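Local coordinates for adenosine deaminase 1 (Arthrobacter aurescens, PDB 3RYS), which probably catalyses the zinc-dependent hydrolytic deamination of adenine to hypoxanthine in purine salvage, at residues V246-L254 / Y284-Q295. Sequence-based numbering, arbitrary orientation.
Sequences VCPLSNVRL and YFGGYVDDNFEQ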
ATOM      1  N   VAL A 246       7.306  -1.182   4.809  1.00 14.55           N
ATOM      2  CA  VAL A 246       7.141  -0.193   5.871  1.00 13.30           C
ATOM      3  C   VAL A 246       6.488   1.100   5.385  1.00 11.96           C
ATOM      4  O   VAL A 246       6.759   1.571   4.281  1.00 11.08           O
ATOM      5  CB  VAL A 246       8.490   0.158   6.530  1.00 13.75           C
ATOM      6  CG1 VAL A 246       8.272   1.094   7.718  1.00 10.63           C
ATOM      7  CG2 VAL A 246       9.219  -1.111   6.961  1.00 13.38           C
ATOM      8  N   CYS A 247       5.631   1.671   6.226  1.00 13.18           N
ATOM      9  CA  CYS A 247       4.950   2.924   5.911  1.00 13.63           C
ATOM     10  C   CYS A 247       5.121   3.906   7.064  1.00 13.77           C
ATOM     11  O   CYS A 247       4.295   3.948   7.977  1.00 13.39           O
ATOM     12  CB  CYS A 247       3.462   2.675   5.645  1.00 14.47           C
ATOM     13  SG  CYS A 247       3.128   1.284   4.532  1.00 10.47           S
ATOM     14  N   PRO A 248       6.205   4.699   7.023  1.00 14.92           N
ATOM     15  CA  PRO A 248       6.624   5.588   8.118  1.00 14.70           C
ATOM     16  C   PRO A 248       5.545   6.563   8.594  1.00 15.15           C
ATOM     17  O   PRO A 248       5.180   6.536   9.770  1.00 16.54           O
ATOM     18  CB  PRO A 248       7.810   6.345   7.516  1.00 16.57           C
ATOM     19  CG  PRO A 248       8.354   5.398   6.469  1.00 14.22           C
ATOM     20  CD  PRO A 248       7.149   4.731   5.891  1.00 11.82           C
ATOM     21  N   LEU A 249       5.051   7.412   7.699  1.00 15.20           N
ATOM     22  CA  LEU A 249       4.031   8.391   8.056  1.00 13.58           C
ATOM     23  C   LEU A 249       2.737   7.725   8.507  1.00 14.14           C
ATOM     24  O   LEU A 249       2.059   8.210   9.414  1.00 15.08           O
ATOM     25  CB  LEU A 249       3.747   9.324   6.883  1.00 13.06           C
ATOM     26  CG  LEU A 249       4.898  10.234   6.462  1.00 16.07           C
ATOM     27  CD1 LEU A 249       4.434  11.209   5.382  1.00 13.69           C
ATOM     28  CD2 LEU A 249       5.456  10.974   7.672  1.00 11.17           C
ATOM     29  N   SER A 250       2.390   6.618   7.862  1.00 13.07           N
ATOM     30  CA  SER A 250       1.189   5.887   8.240  1.00 14.76           C
ATOM     31  C   SER A 250       1.244   5.490   9.723  1.00 15.03           C
ATOM     32  O   SER A 250       0.307   5.758  10.487  1.00 11.90           O
ATOM     33  CB  SER A 250       1.012   4.658   7.346  1.00 11.54           C
ATOM     34  OG  SER A 250      -0.116   3.904   7.743  1.00 11.28           O
ATOM     35  N   ASN A 251       2.353   4.869  10.122  1.00 12.02           N
ATOM     36  CA  ASN A 251       2.532   4.409  11.493  1.00 12.82           C
ATOM     37  C   ASN A 251       2.466   5.547  12.510  1.00 15.39           C
ATOM     38  O   ASN A 251       1.952   5.375  13.620  1.00 13.95           O
ATOM     39  CB  ASN A 251       3.853   3.648  11.634  1.00 12.59           C
ATOM     40  CG  ASN A 251       3.924   2.432  10.729  1.00 15.32           C
ATOM     41  OD1 ASN A 251       2.898   1.893  10.316  1.00 14.49           O
ATOM     42  ND2 ASN A 251       5.138   1.995  10.417  1.00 14.41           N
ATOM     43  N   VAL A 252       2.987   6.708  12.130  1.00 11.86           N
ATOM     44  CA  VAL A 252       2.954   7.864  13.011  1.00 15.24           C
ATOM     45  C   VAL A 252       1.527   8.393  13.157  1.00 15.46           C
ATOM     46  O   VAL A 252       1.038   8.582  14.271  1.00 14.47           O
ATOM     47  CB  VAL A 252       3.886   9.000  12.524  1.00 12.52           C
ATOM     48  CG1 VAL A 252       3.598  10.281  13.286  1.00 10.59           C
ATOM     49  CG2 VAL A 252       5.340   8.601  12.698  1.00 16.78           C
ATOM     50  N   ARG A 253       0.858   8.610  12.031  1.00 12.78           N
ATOM     51  CA  ARG A 253      -0.467   9.210  12.048  1.00 12.96           C
ATOM     52  C   ARG A 253      -1.538   8.283  12.631  1.00 14.32           C
ATOM     53  O   ARG A 253      -2.609   8.739  13.015  1.00 12.99           O
ATOM     54  CB  ARG A 253      -0.854   9.687  10.647  1.00 14.49           C
ATOM     55  CG  ARG A 253      -0.174  10.982  10.232  1.00 13.05           C
ATOM     56  CD  ARG A 253      -0.769  12.187  10.956  1.00 13.01           C
ATOM     57  NE  ARG A 253      -2.188  12.352  10.650  1.00 19.40           N
ATOM     58  CZ  ARG A 253      -2.661  12.993   9.582  1.00 21.99           C
ATOM     59  NH1 ARG A 253      -3.968  13.077   9.391  1.00 22.29           N
ATOM     60  NH2 ARG A 253      -1.833  13.549   8.702  1.00 17.63           N
ATOM     61  N   LEU A 254      -1.243   6.987  12.701  1.00 15.97           N
ATOM     62  CA  LEU A 254      -2.170   6.020  13.284  1.00 14.50           C
ATOM     63  C   LEU A 254      -1.779   5.702  14.718  1.00 15.29           C
ATOM     64  O   LEU A 254      -2.413   4.880  15.380  1.00 14.74           O
ATOM     65  CB  LEU A 254      -2.219   4.732  12.458  1.00 13.35           C
ATOM     66  CG  LEU A 254      -2.876   4.816  11.081  1.00 14.74           C
ATOM     67  CD1 LEU A 254      -3.114   3.423  10.538  1.00 14.26           C
ATOM     68  CD2 LEU A 254      -4.182   5.592  11.158  1.00 16.27           C
ATOM     69  N   TYR A 284      -4.450  10.501   3.313  1.00 13.10           N
ATOM     70  CA  TYR A 284      -4.880  10.501   4.707  1.00 17.86           C
ATOM     71  C   TYR A 284      -3.739  10.775   5.694  1.00 18.72           C
ATOM     72  O   TYR A 284      -3.977  11.222   6.821  1.00 16.74           O
ATOM     73  CB  TYR A 284      -5.549   9.168   5.057  1.00 16.93           C
ATOM     74  CG  TYR A 284      -6.912   8.993   4.443  1.00 17.94           C
ATOM     75  CD1 TYR A 284      -7.051   8.583   3.122  1.00 18.06           C
ATOM     76  CD2 TYR A 284      -8.063   9.237   5.179  1.00 17.87           C
ATOM     77  CE1 TYR A 284      -8.299   8.423   2.551  1.00 16.38           C
ATOM     78  CE2 TYR A 284      -9.313   9.079   4.618  1.00 18.75           C
ATOM     79  CZ  TYR A 284      -9.427   8.673   3.303  1.00 16.38           C
ATOM     80  OH  TYR A 284     -10.672   8.511   2.741  1.00 16.00           O
ATOM     81  N   PHE A 285      -2.510  10.497   5.274  1.00 13.38           N
ATOM     82  CA  PHE A 285      -1.370  10.601   6.174  1.00 15.41           C
ATOM     83  C   PHE A 285      -0.441  11.743   5.766  1.00 17.27           C
ATOM     84  O   PHE A 285       0.694  11.838   6.238  1.00 15.00           O
ATOM     85  CB  PHE A 285      -0.620   9.264   6.255  1.00 13.47           C
ATOM     86  CG  PHE A 285      -1.503   8.096   6.601  1.00 12.94           C
ATOM     87  CD1 PHE A 285      -2.479   8.212   7.582  1.00 14.24           C
ATOM     88  CD2 PHE A 285      -1.354   6.878   5.954  1.00 14.52           C
ATOM     89  CE1 PHE A 285      -3.295   7.135   7.908  1.00 16.81           C
ATOM     90  CE2 PHE A 285      -2.167   5.795   6.274  1.00 13.36           C
ATOM     91  CZ  PHE A 285      -3.140   5.925   7.251  1.00 14.44           C
ATOM     92  N   GLY A 286      -0.942  12.602   4.882  1.00 18.85           N
ATOM     93  CA  GLY A 286      -0.268  13.837   4.516  1.00 14.03           C
ATOM     94  C   GLY A 286       1.026  13.703   3.738  1.00 14.98           C
ATOM     95  O   GLY A 286       1.986  14.431   3.999  1.00 18.65           O
ATOM     96  N   GLY A 287       1.067  12.787   2.775  1.00 12.37           N
ATOM     97  CA  GLY A 287       2.271  12.606   1.990  1.00 13.86           C
ATOM     98  C   GLY A 287       2.368  11.320   1.193  1.00 14.02           C
ATOM     99  O   GLY A 287       1.874  10.264   1.600  1.00 14.63           O
ATOM    100  N   TYR A 288       3.023  11.421   0.043  1.00 13.97           N
ATOM    101  CA  TYR A 288       3.259  10.274  -0.821  1.00 13.88           C
ATOM    102  C   TYR A 288       4.627   9.664  -0.508  1.00 13.53           C
ATOM    103  O   TYR A 288       5.262  10.043   0.475  1.00 13.55           O
ATOM    104  CB  TYR A 288       3.120  10.694  -2.286  1.00 13.64           C
ATOM    105  CG  TYR A 288       1.697  11.095  -2.624  1.00 16.94           C
ATOM    106  CD1 TYR A 288       1.177  12.321  -2.212  1.00 12.99           C
ATOM    107  CD2 TYR A 288       0.864  10.234  -3.327  1.00 12.99           C
ATOM    108  CE1 TYR A 288      -0.125  12.678  -2.501  1.00 11.35           C
ATOM    109  CE2 TYR A 288      -0.442  10.583  -3.624  1.00 12.32           C
ATOM    110  CZ  TYR A 288      -0.934  11.802  -3.208  1.00 15.03           C
ATOM    111  OH  TYR A 288      -2.236  12.136  -3.508  1.00 12.49           O
ATOM    112  N   VAL A 289       5.078   8.714  -1.316  1.00 13.01           N
ATOM    113  CA  VAL A 289       6.338   8.045  -1.012  1.00 13.06           C
ATOM    114  C   VAL A 289       7.484   9.053  -0.885  1.00 13.89           C
ATOM    115  O   VAL A 289       8.259   8.998   0.070  1.00 13.16           O
ATOM    116  CB  VAL A 289       6.689   6.948  -2.041  1.00 13.03           C
ATOM    117  CG1 VAL A 289       7.010   7.563  -3.396  1.00 11.95           C
ATOM    118  CG2 VAL A 289       7.858   6.112  -1.541  1.00 12.29           C
ATOM    119  N   ASP A 290       7.573   9.986  -1.831  1.00 13.35           N
ATOM    120  CA  ASP A 290       8.639  10.983  -1.807  1.00 12.82           C
ATOM    121  C   ASP A 290       8.559  11.843  -0.552  1.00 14.30           C
ATOM    122  O   ASP A 290       9.573  12.325  -0.062  1.00 15.27           O
ATOM    123  CB  ASP A 290       8.623  11.852  -3.070  1.00 15.72           C
ATOM    124  CG  ASP A 290       7.358  12.686  -3.198  1.00 20.82           C
ATOM    125  OD1 ASP A 290       7.421  13.907  -2.917  1.00 19.87           O
ATOM    126  OD2 ASP A 290       6.305  12.123  -3.579  1.00 19.33           O
ATOM    127  N   ASP A 291       7.349  12.028  -0.034  1.00 14.20           N
ATOM    128  CA  ASP A 291       7.164  12.732   1.229  1.00 14.07           C
ATOM    129  C   ASP A 291       7.669  11.888   2.387  1.00 15.40           C
ATOM    130  O   ASP A 291       8.253  12.412   3.334  1.00 18.70           O
ATOM    131  CB  ASP A 291       5.694  13.095   1.441  1.00 13.72           C
ATOM    132  CG  ASP A 291       5.231  14.207   0.519  1.00 18.11           C
ATOM    133  OD1 ASP A 291       5.915  15.258   0.449  1.00 19.01           O
ATOM    134  OD2 ASP A 291       4.180  14.028  -0.134  1.00 17.40           O
ATOM    135  N   ASN A 292       7.442  10.579   2.315  1.00 15.52           N
ATOM    136  CA  ASN A 292       7.961   9.672   3.332  1.00 14.04           C
ATOM    137  C   ASN A 292       9.482   9.720   3.353  1.00 16.15           C
ATOM    138  O   ASN A 292      10.092   9.749   4.417  1.00 17.47           O
ATOM    139  CB  ASN A 292       7.470   8.237   3.115  1.00 12.60           C
ATOM    140  CG  ASN A 292       6.047   8.018   3.618  1.00 15.92           C
ATOM    141  OD1 ASN A 292       5.839   7.488   4.711  1.00 16.06           O
ATOM    142  ND2 ASN A 292       5.061   8.429   2.825  1.00 13.07           N
ATOM    143  N   PHE A 293      10.096   9.741   2.176  1.00 14.70           N
ATOM    144  CA  PHE A 293      11.547   9.834   2.095  1.00 15.88           C
ATOM    145  C   PHE A 293      12.039  11.157   2.667  1.00 18.62           C
ATOM    146  O   PHE A 293      12.958  11.184   3.487  1.00 17.69           O
ATOM    147  CB  PHE A 293      12.024   9.675   0.652  1.00 14.09           C
ATOM    148  CG  PHE A 293      12.205   8.249   0.230  1.00 14.98           C
ATOM    149  CD1 PHE A 293      11.204   7.581  -0.454  1.00 16.62           C
ATOM    150  CD2 PHE A 293      13.375   7.577   0.516  1.00 15.12           C
ATOM    151  CE1 PHE A 293      11.369   6.268  -0.845  1.00 15.48           C
ATOM    152  CE2 PHE A 293      13.545   6.263   0.130  1.00 18.16           C
ATOM    153  CZ  PHE A 293      12.542   5.607  -0.553  1.00 14.90           C
ATOM    154  N   GLU A 294      11.421  12.249   2.228  1.00 20.94           N
ATOM    155  CA  GLU A 294      11.778  13.583   2.697  1.00 22.33           C
ATOM    156  C   GLU A 294      11.837  13.651   4.217  1.00 23.53           C
ATOM    157  O   GLU A 294      12.768  14.226   4.786  1.00 23.01           O
ATOM    158  CB  GLU A 294      10.778  14.616   2.184  1.00 21.99           C
ATOM    159  CG  GLU A 294      11.091  16.034   2.627  1.00 27.77           C
ATOM    160  CD  GLU A 294       9.942  16.988   2.373  1.00 38.22           C
ATOM    161  OE1 GLU A 294       8.818  16.511   2.093  1.00 44.48           O
ATOM    162  OE2 GLU A 294      10.161  18.215   2.457  1.00 42.34           O
ATOM    163  N   GLN A 295      10.841  13.061   4.871  1.00 20.99           N
ATOM    164  CA  GLN A 295      10.780  13.084   6.326  1.00 21.71           C
ATOM    165  C   GLN A 295      11.838  12.181   6.966  1.00 18.54           C
ATOM    166  O   GLN A 295      12.384  12.506   8.022  1.00 19.60           O
ATOM    167  CB  GLN A 295       9.374  12.721   6.813  1.00 18.71           C
ATOM    168  CG  GLN A 295       8.302  13.743   6.436  1.00 22.30           C
ATOM    169  CD  GLN A 295       8.603  15.141   6.959  1.00 31.37           C
ATOM    170  OE1 GLN A 295       9.479  15.835   6.441  1.00 37.53           O
ATOM    171  NE2 GLN A 295       7.868  15.564   7.983  1.00 30.20           N
TER
HETATM  172  O   HOH W   1       3.359   5.874   5.121  1.00 16.12           O
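The amide of Asn292 reaches across to the start of helix 248-253, where its OD1 accepts a nearly straight hydrogen bond (171°) from a first-turn N-H, that of Leu249, with N 3.1 Å away. A water that accepts from Ser250 N lies within hydrogen-bonding distance of the same oxygen, and the Pro248 ring lies against it. Over the other end of the amide lies Leu249, whose CD1 is 3.8 Å from Asn292 ND2; its CD2 faces Gln295 CG. Ser250 rests its CA over one face of the Phe285 ring in a CH-pi contact, 3.9 Å from the centroid, with Tyr284 CB on the opposite face. Leu254 CD2 packs 3.7 Å from Phe285 CE1. The contact joins two segments that follow successive parallel strands, 244-246 and 275-277, of the TIM-barrel fold of adenosine deaminases, close to the adenine and zinc sites. With OG anti to its own N (chi1 177°), Ser250 holds the hydroxyl on the same side of the ring as its CA, above and just beyond the CE2 corner, where it hydrogen-bonds to the zinc ligand Asp280. Further out, Arg253 lays one guanidinium face against Tyr284 O, while its NH1 hydrogen-bonds to Tyr54 O. Asn292 is itself steadied by ND2, which donates to Tyr288 O at 2.9 Å, one turn back; replacing Asn292 by alanine would probably leave Leu249 N without its acceptor and open a gap beside Leu249 CG and CD1. Asp291 OD2 in turn accepts from N of the N-cap residue Tyr288 through its anti lone pair, forming one half of a capping box on helix 289-300.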